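PDB 6UI5: 2-polyprenyl-6-methoxyphenol hydroxylase-like FAD-dependent oxidoreductase from Streptomyces sp. NRRL 11266, which binds flavin-adenine dinucleotide and is an FAD-dependent oxidoreductase with a Rossmann-type FAD-binding domain. Local coordinates for residues A43-M53 with N293-G302. Numbering follows the deposited sequence.
Sequences AMAINAGTLEM and NGQGLGTAIG. With FAD (flavin-adenine dinucleotide), chain C.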
ATOM      1  N   ALA A  43     -10.339  -3.045 -26.746  1.00 66.01           N
ATOM      2  CA  ALA A  43     -10.696  -2.115 -25.674  1.00 68.33           C
ATOM      3  C   ALA A  43     -12.123  -1.600 -25.825  1.00 74.57           C
ATOM      4  O   ALA A  43     -12.544  -1.183 -26.910  1.00 69.18           O
ATOM      5  CB  ALA A  43      -9.736  -0.923 -25.644  1.00 51.87           C
ATOM      6  N   MET A  44     -12.857  -1.603 -24.713  1.00 69.54           N
ATOM      7  CA  MET A  44     -14.225  -1.112 -24.693  1.00 73.74           C
ATOM      8  C   MET A  44     -14.386   0.203 -23.944  1.00 69.64           C
ATOM      9  O   MET A  44     -15.510   0.698 -23.822  1.00 77.55           O
ATOM     10  CB  MET A  44     -15.148  -2.160 -24.074  1.00 78.17           C
ATOM     11  CG  MET A  44     -15.181  -3.473 -24.836  1.00 90.27           C
ATOM     12  SD  MET A  44     -16.625  -4.448 -24.359  1.00100.91           S
ATOM     13  CE  MET A  44     -16.640  -4.120 -22.583  1.00101.78           C
ATOM     14  N   ALA A  45     -13.303   0.795 -23.455  1.00 65.04           N
ATOM     15  CA  ALA A  45     -13.413   1.881 -22.495  1.00 66.88           C
ATOM     16  C   ALA A  45     -12.344   2.925 -22.765  1.00 69.66           C
ATOM     17  O   ALA A  45     -11.280   2.648 -23.323  1.00 73.13           O
ATOM     18  CB  ALA A  45     -13.279   1.383 -21.046  1.00 59.91           C
ATOM     19  N   ILE A  46     -12.651   4.135 -22.331  1.00 67.94           N
ATOM     20  CA  ILE A  46     -11.780   5.294 -22.443  1.00 60.11           C
ATOM     21  C   ILE A  46     -11.938   6.032 -21.132  1.00 52.32           C
ATOM     22  O   ILE A  46     -13.072   6.346 -20.741  1.00 53.29           O
ATOM     23  CB  ILE A  46     -12.185   6.193 -23.620  1.00 58.98           C
ATOM     24  CG1 ILE A  46     -11.971   5.466 -24.942  1.00 69.37           C
ATOM     25  CG2 ILE A  46     -11.456   7.505 -23.570  1.00 68.53           C
ATOM     26  CD1 ILE A  46     -10.631   5.696 -25.547  1.00 75.67           C
ATOM     27  N   ASN A  47     -10.832   6.267 -20.424  1.00 46.81           N
ATOM     28  CA  ASN A  47     -10.944   6.901 -19.108  1.00 48.36           C
ATOM     29  C   ASN A  47     -10.893   8.430 -19.214  1.00 50.88           C
ATOM     30  O   ASN A  47     -10.730   9.005 -20.301  1.00 48.13           O
ATOM     31  CB  ASN A  47      -9.864   6.384 -18.161  1.00 48.47           C
ATOM     32  CG  ASN A  47      -8.458   6.752 -18.603  1.00 44.41           C
ATOM     33  OD1 ASN A  47      -8.233   7.714 -19.369  1.00 39.55           O
ATOM     34  ND2 ASN A  47      -7.489   5.985 -18.113  1.00 49.94           N
ATOM     35  N   ALA A  48     -11.003   9.104 -18.056  1.00 51.91           N
ATOM     36  CA  ALA A  48     -11.159  10.564 -18.060  1.00 45.60           C
ATOM     37  C   ALA A  48      -9.919  11.281 -18.593  1.00 47.66           C
ATOM     38  O   ALA A  48     -10.035  12.283 -19.305  1.00 46.79           O
ATOM     39  CB  ALA A  48     -11.494  11.061 -16.666  1.00 41.42           C
ATOM     40  N   GLY A  49      -8.725  10.779 -18.274  1.00 41.11           N
ATOM     41  CA  GLY A  49      -7.521  11.427 -18.774  1.00 37.82           C
ATOM     42  C   GLY A  49      -7.371  11.305 -20.280  1.00 51.04           C
ATOM     43  O   GLY A  49      -6.890  12.234 -20.947  1.00 39.06           O
ATOM     44  N   THR A  50      -7.772  10.146 -20.837  1.00 51.48           N
ATOM     45  CA  THR A  50      -7.731   9.952 -22.278  1.00 46.58           C
ATOM     46  C   THR A  50      -8.764  10.825 -22.960  1.00 44.01           C
ATOM     47  O   THR A  50      -8.503  11.390 -24.030  1.00 54.48           O
ATOM     48  CB  THR A  50      -7.976   8.482 -22.614  1.00 52.95           C
ATOM     49  OG1 THR A  50      -6.953   7.684 -22.014  1.00 57.82           O
ATOM     50  CG2 THR A  50      -7.989   8.280 -24.115  1.00 41.44           C
ATOM     51  N   LEU A  51      -9.941  10.955 -22.352  1.00 41.94           N
ATOM     52  CA  LEU A  51     -10.941  11.870 -22.895  1.00 51.08           C
ATOM     53  C   LEU A  51     -10.416  13.308 -22.981  1.00 54.08           C
ATOM     54  O   LEU A  51     -10.546  13.941 -24.034  1.00 53.79           O
ATOM     55  CB  LEU A  51     -12.224  11.788 -22.077  1.00 50.63           C
ATOM     56  CG  LEU A  51     -13.055  10.563 -22.481  1.00 56.15           C
ATOM     57  CD1 LEU A  51     -14.116  10.182 -21.420  1.00 57.34           C
ATOM     58  CD2 LEU A  51     -13.678  10.810 -23.837  1.00 50.06           C
ATOM     59  N   GLU A  52      -9.789  13.838 -21.906  1.00 52.75           N
ATOM     60  CA  GLU A  52      -9.296  15.229 -21.962  1.00 50.33           C
ATOM     61  C   GLU A  52      -8.277  15.416 -23.086  1.00 44.81           C
ATOM     62  O   GLU A  52      -8.345  16.392 -23.838  1.00 42.67           O
ATOM     63  CB  GLU A  52      -8.680  15.710 -20.622  1.00 50.10           C
ATOM     64  CG  GLU A  52      -9.312  15.221 -19.302  1.00 59.50           C
ATOM     65  CD  GLU A  52      -8.576  15.721 -18.003  1.00 71.28           C
ATOM     66  OE1 GLU A  52      -9.298  16.127 -17.060  1.00 76.45           O
ATOM     67  OE2 GLU A  52      -7.309  15.724 -17.919  1.00 58.44           O
ATOM     68  N   MET A  53      -7.327  14.479 -23.223  1.00 42.71           N
ATOM     69  CA  MET A  53      -6.332  14.590 -24.289  1.00 47.91           C
ATOM     70  C   MET A  53      -6.955  14.527 -25.674  1.00 49.45           C
ATOM     71  O   MET A  53      -6.434  15.146 -26.608  1.00 44.85           O
ATOM     72  CB  MET A  53      -5.293  13.482 -24.173  1.00 50.49           C
ATOM     73  CG  MET A  53      -4.379  13.664 -23.007  1.00 52.63           C
ATOM     74  SD  MET A  53      -3.093  12.439 -23.059  1.00 59.11           S
ATOM     75  CE  MET A  53      -3.828  11.151 -22.028  1.00 44.04           C
ATOM     76  N   ASN A 293      -8.388  -0.232 -16.007  1.00 52.50           N
ATOM     77  CA  ASN A 293      -8.801   1.175 -15.940  1.00 46.19           C
ATOM     78  C   ASN A 293      -8.583   1.920 -17.245  1.00 51.88           C
ATOM     79  O   ASN A 293      -8.750   3.138 -17.286  1.00 59.36           O
ATOM     80  CB  ASN A 293      -8.062   1.910 -14.823  1.00 43.98           C
ATOM     81  CG  ASN A 293      -8.023   1.114 -13.541  1.00 49.15           C
ATOM     82  OD1 ASN A 293      -7.002   0.534 -13.197  1.00 42.48           O
ATOM     83  ND2 ASN A 293      -9.142   1.079 -12.827  1.00 55.83           N
ATOM     84  N   GLY A 294      -8.206   1.227 -18.311  1.00 44.87           N
ATOM     85  CA  GLY A 294      -7.885   1.892 -19.558  1.00 39.90           C
ATOM     86  C   GLY A 294      -6.508   2.507 -19.580  1.00 50.41           C
ATOM     87  O   GLY A 294      -6.253   3.418 -20.378  1.00 47.54           O
ATOM     88  N   GLN A 295      -5.599   2.030 -18.723  1.00 44.31           N
ATOM     89  CA  GLN A 295      -4.303   2.694 -18.615  1.00 48.67           C
ATOM     90  C   GLN A 295      -3.432   2.476 -19.841  1.00 48.14           C
ATOM     91  O   GLN A 295      -2.665   3.372 -20.207  1.00 49.55           O
ATOM     92  CB  GLN A 295      -3.581   2.217 -17.364  1.00 49.28           C
ATOM     93  CG  GLN A 295      -4.288   2.622 -16.087  1.00 48.30           C
ATOM     94  CD  GLN A 295      -3.503   2.217 -14.894  1.00 47.12           C
ATOM     95  OE1 GLN A 295      -2.280   2.413 -14.842  1.00 48.48           O
ATOM     96  NE2 GLN A 295      -4.179   1.592 -13.936  1.00 47.71           N
ATOM     97  N   GLY A 296      -3.502   1.292 -20.468  1.00 50.18           N
ATOM     98  CA  GLY A 296      -2.720   1.066 -21.676  1.00 49.33           C
ATOM     99  C   GLY A 296      -3.035   2.094 -22.745  1.00 57.69           C
ATOM    100  O   GLY A 296      -2.135   2.642 -23.387  1.00 54.82           O
ATOM    101  N   LEU A 297      -4.324   2.395 -22.919  1.00 51.42           N
ATOM    102  CA  LEU A 297      -4.743   3.382 -23.895  1.00 44.37           C
ATOM    103  C   LEU A 297      -4.389   4.791 -23.435  1.00 50.63           C
ATOM    104  O   LEU A 297      -3.881   5.599 -24.224  1.00 48.12           O
ATOM    105  CB  LEU A 297      -6.243   3.232 -24.104  1.00 50.56           C
ATOM    106  CG  LEU A 297      -6.913   3.810 -25.327  1.00 67.06           C
ATOM    107  CD1 LEU A 297      -6.044   3.505 -26.497  1.00 78.57           C
ATOM    108  CD2 LEU A 297      -8.236   3.103 -25.442  1.00 74.12           C
ATOM    109  N   GLY A 298      -4.635   5.095 -22.153  1.00 40.58           N
ATOM    110  CA  GLY A 298      -4.297   6.413 -21.630  1.00 44.41           C
ATOM    111  C   GLY A 298      -2.831   6.761 -21.796  1.00 51.35           C
ATOM    112  O   GLY A 298      -2.485   7.827 -22.317  1.00 51.21           O
ATOM    113  N   THR A 299      -1.946   5.869 -21.345  1.00 47.91           N
ATOM    114  CA  THR A 299      -0.519   6.120 -21.489  1.00 49.64           C
ATOM    115  C   THR A 299      -0.121   6.184 -22.961  1.00 50.45           C
ATOM    116  O   THR A 299       0.709   7.013 -23.354  1.00 52.39           O
ATOM    117  CB  THR A 299       0.280   5.054 -20.735  1.00 55.72           C
ATOM    118  OG1 THR A 299      -0.102   3.757 -21.186  1.00 63.04           O
ATOM    119  CG2 THR A 299      -0.027   5.117 -19.241  1.00 58.95           C
ATOM    120  N   ALA A 300      -0.733   5.348 -23.800  1.00 55.24           N
ATOM    121  CA  ALA A 300      -0.395   5.363 -25.219  1.00 48.96           C
ATOM    122  C   ALA A 300      -0.694   6.726 -25.829  1.00 44.78           C
ATOM    123  O   ALA A 300       0.163   7.336 -26.474  1.00 53.33           O
ATOM    124  CB  ALA A 300      -1.169   4.264 -25.959  1.00 55.63           C
ATOM    125  N   ILE A 301      -1.924   7.207 -25.658  1.00 42.06           N
ATOM    126  CA  ILE A 301      -2.278   8.519 -26.174  1.00 49.50           C
ATOM    127  C   ILE A 301      -1.460   9.596 -25.461  1.00 48.06           C
ATOM    128  O   ILE A 301      -0.918  10.507 -26.098  1.00 45.12           O
ATOM    129  CB  ILE A 301      -3.793   8.732 -26.024  1.00 43.33           C
ATOM    130  CG1 ILE A 301      -4.554   7.693 -26.849  1.00 43.02           C
ATOM    131  CG2 ILE A 301      -4.168  10.100 -26.488  1.00 46.38           C
ATOM    132  CD1 ILE A 301      -4.595   8.045 -28.305  1.00 50.56           C
ATOM    133  N   GLY A 302      -1.322   9.469 -24.134  1.00 46.94           N
ATOM    134  CA  GLY A 302      -0.465  10.374 -23.365  1.00 50.73           C
ATOM    135  C   GLY A 302       0.943  10.455 -23.909  1.00 48.39           C
ATOM    136  O   GLY A 302       1.507  11.541 -24.012  1.00 57.11           O
TER
HETATM  137  PA  FAD C 601      -0.517  -1.705 -30.683  1.00 59.68           P
HETATM  138  O1A FAD C 601      -1.987  -1.546 -30.368  1.00 55.11           O
HETATM  139  O2A FAD C 601      -0.099  -3.121 -30.326  1.00 57.52           O
HETATM  140  O5B FAD C 601      -0.185  -1.232 -32.237  1.00 62.68           O
HETATM  141  C5B FAD C 601       1.098  -1.475 -32.792  1.00 71.08           C
HETATM  142  C4B FAD C 601       0.964  -1.496 -34.349  1.00 77.94           C
HETATM  143  O4B FAD C 601       2.118  -1.566 -34.966  1.00 73.70           O
HETATM  144  C3B FAD C 601       0.195  -2.763 -34.793  1.00 83.55           C
HETATM  145  O3B FAD C 601      -0.655  -2.421 -35.799  1.00 79.98           O
HETATM  146  C2B FAD C 601       1.299  -3.707 -35.310  1.00 80.76           C
HETATM  147  O2B FAD C 601       0.655  -4.728 -36.176  1.00 89.81           O
HETATM  148  C1B FAD C 601       2.048  -2.870 -35.975  1.00 75.56           C
HETATM  149  N9A FAD C 601       3.431  -3.260 -36.172  1.00 65.24           N
HETATM  150  C8A FAD C 601       4.207  -3.966 -35.320  1.00 57.26           C
HETATM  151  N7A FAD C 601       5.444  -4.045 -35.855  1.00 60.20           N
HETATM  152  C5A FAD C 601       5.433  -3.368 -37.028  1.00 67.77           C
HETATM  153  C6A FAD C 601       6.413  -3.122 -37.982  1.00 69.97           C
HETATM  154  N6A FAD C 601       7.816  -3.430 -38.216  1.00 77.11           N
HETATM  155  N1A FAD C 601       6.130  -2.415 -39.080  1.00 62.51           N
HETATM  156  C2A FAD C 601       4.886  -1.920 -39.266  1.00 61.82           C
HETATM  157  N3A FAD C 601       3.928  -2.149 -38.322  1.00 63.46           N
HETATM  158  C4A FAD C 601       4.197  -2.870 -37.212  1.00 61.36           C
HETATM  159  N1  FAD C 601      -6.622  -1.162 -23.639  1.00127.45           N
HETATM  160  C2  FAD C 601      -7.612  -0.408 -22.817  1.00130.83           C
HETATM  161  O2  FAD C 601      -7.582   0.776 -22.738  1.00127.15           O
HETATM  162  N3  FAD C 601      -8.664  -1.171 -22.085  1.00133.20           N
HETATM  163  C4  FAD C 601      -8.699  -2.631 -22.192  1.00128.31           C
HETATM  164  O4  FAD C 601      -9.523  -3.266 -21.625  1.00133.82           O
HETATM  165  C4X FAD C 601      -7.679  -3.360 -23.032  1.00114.62           C
HETATM  166  N5  FAD C 601      -7.765  -4.801 -23.091  1.00108.58           N
HETATM  167  C5X FAD C 601      -6.767  -5.546 -23.897  1.00112.73           C
HETATM  168  C6  FAD C 601      -6.855  -6.940 -23.942  1.00109.90           C
HETATM  169  C7  FAD C 601      -5.940  -7.665 -24.695  1.00113.14           C
HETATM  170  C7M FAD C 601      -6.281  -9.142 -24.555  1.00115.16           C
HETATM  171  C8  FAD C 601      -4.923  -7.023 -25.419  1.00117.89           C
HETATM  172  C8M FAD C 601      -3.961  -7.906 -26.224  1.00117.06           C
HETATM  173  C9  FAD C 601      -4.829  -5.620 -25.374  1.00121.32           C
HETATM  174  C9A FAD C 601      -5.748  -4.864 -24.608  1.00117.47           C
HETATM  175  N10 FAD C 601      -5.655  -3.356 -24.539  1.00103.20           N
HETATM  176  C10 FAD C 601      -6.646  -2.630 -23.749  1.00114.38           C
HETATM  177  C1' FAD C 601      -4.607  -2.671 -25.321  1.00 88.92           C
HETATM  178  C2' FAD C 601      -3.608  -1.744 -24.606  1.00 86.31           C
HETATM  179  O2' FAD C 601      -4.142  -0.494 -24.370  1.00 89.25           O
HETATM  180  C3' FAD C 601      -2.414  -1.459 -25.515  1.00 88.27           C
HETATM  181  O3' FAD C 601      -1.440  -0.857 -24.723  1.00 94.40           O
HETATM  182  C4' FAD C 601      -2.679  -0.487 -26.684  1.00 81.21           C
HETATM  183  O4' FAD C 601      -3.672  -0.912 -27.573  1.00 79.59           O
HETATM  184  C5' FAD C 601      -1.347  -0.471 -27.445  1.00 71.08           C
HETATM  185  O5' FAD C 601      -1.260   0.645 -28.286  1.00 55.95           O
HETATM  186  P   FAD C 601       0.032   0.827 -29.299  1.00 60.77           P
HETATM  187  O1P FAD C 601      -0.389   1.672 -30.478  1.00 48.53           O
HETATM  188  O2P FAD C 601       1.285   1.353 -28.624  1.00 64.51           O
HETATM  189  O3P FAD C 601       0.426  -0.712 -29.755  1.00 77.94           O
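Ile46 and Leu297 meet through their branch ends, CD1 of Ile46 lying 3.5 Å from CD2 of Leu297, with the two side chains running obliquely across one another. CG of Leu297, anti to its backbone N (chi1 -162°), directs the branch toward Ile46; Ala43 flanks the same CD2 methyl more loosely. Leu297 also borders the flavin, its CB 3.1 Å from O2 of FAD, while CB of Ala43 packs 3.6 Å from C2 of the flavin, the carbon that carries O2. Farther along, Met53 is bent at its last torsion and lays its thioether along the glycines of the other helix: SD is 3.4 Å from CA of Gly302, and CE rests near the carbonyl O of Gly298. The axes of segments 48-53 and 295-302 approach to 8.9 Å and run the same way, 30° apart; the CA atoms come nearest at Thr50 and Gly298, 5.0 Å apart, with Thr50 OG1 3.0 Å from Gly298 CA. Both segments belong to the FAD-binding domain, a Rossmann-type fold whose helix 12-22 touches Leu297 and Ile301 through Pro12. Helix 295-316 starts beside the flavin, with Gly294 as its N-cap. At the polar edge Asn47 caps helix 48-55: its OD1 accepts from N of Thr50, with the donor nearly in line with the C=O bond, and also from Thr50 OG1, which comes from above the carbonyl plane. ND2 of Asn47 donates to the carbonyl O of Asn293 at 3.2 Å, bent to 146° at the hydrogen, and is also hydrogen-bonded to Asn381 OD1, so that bonds at both OD1 and ND2 define the amide's orientation.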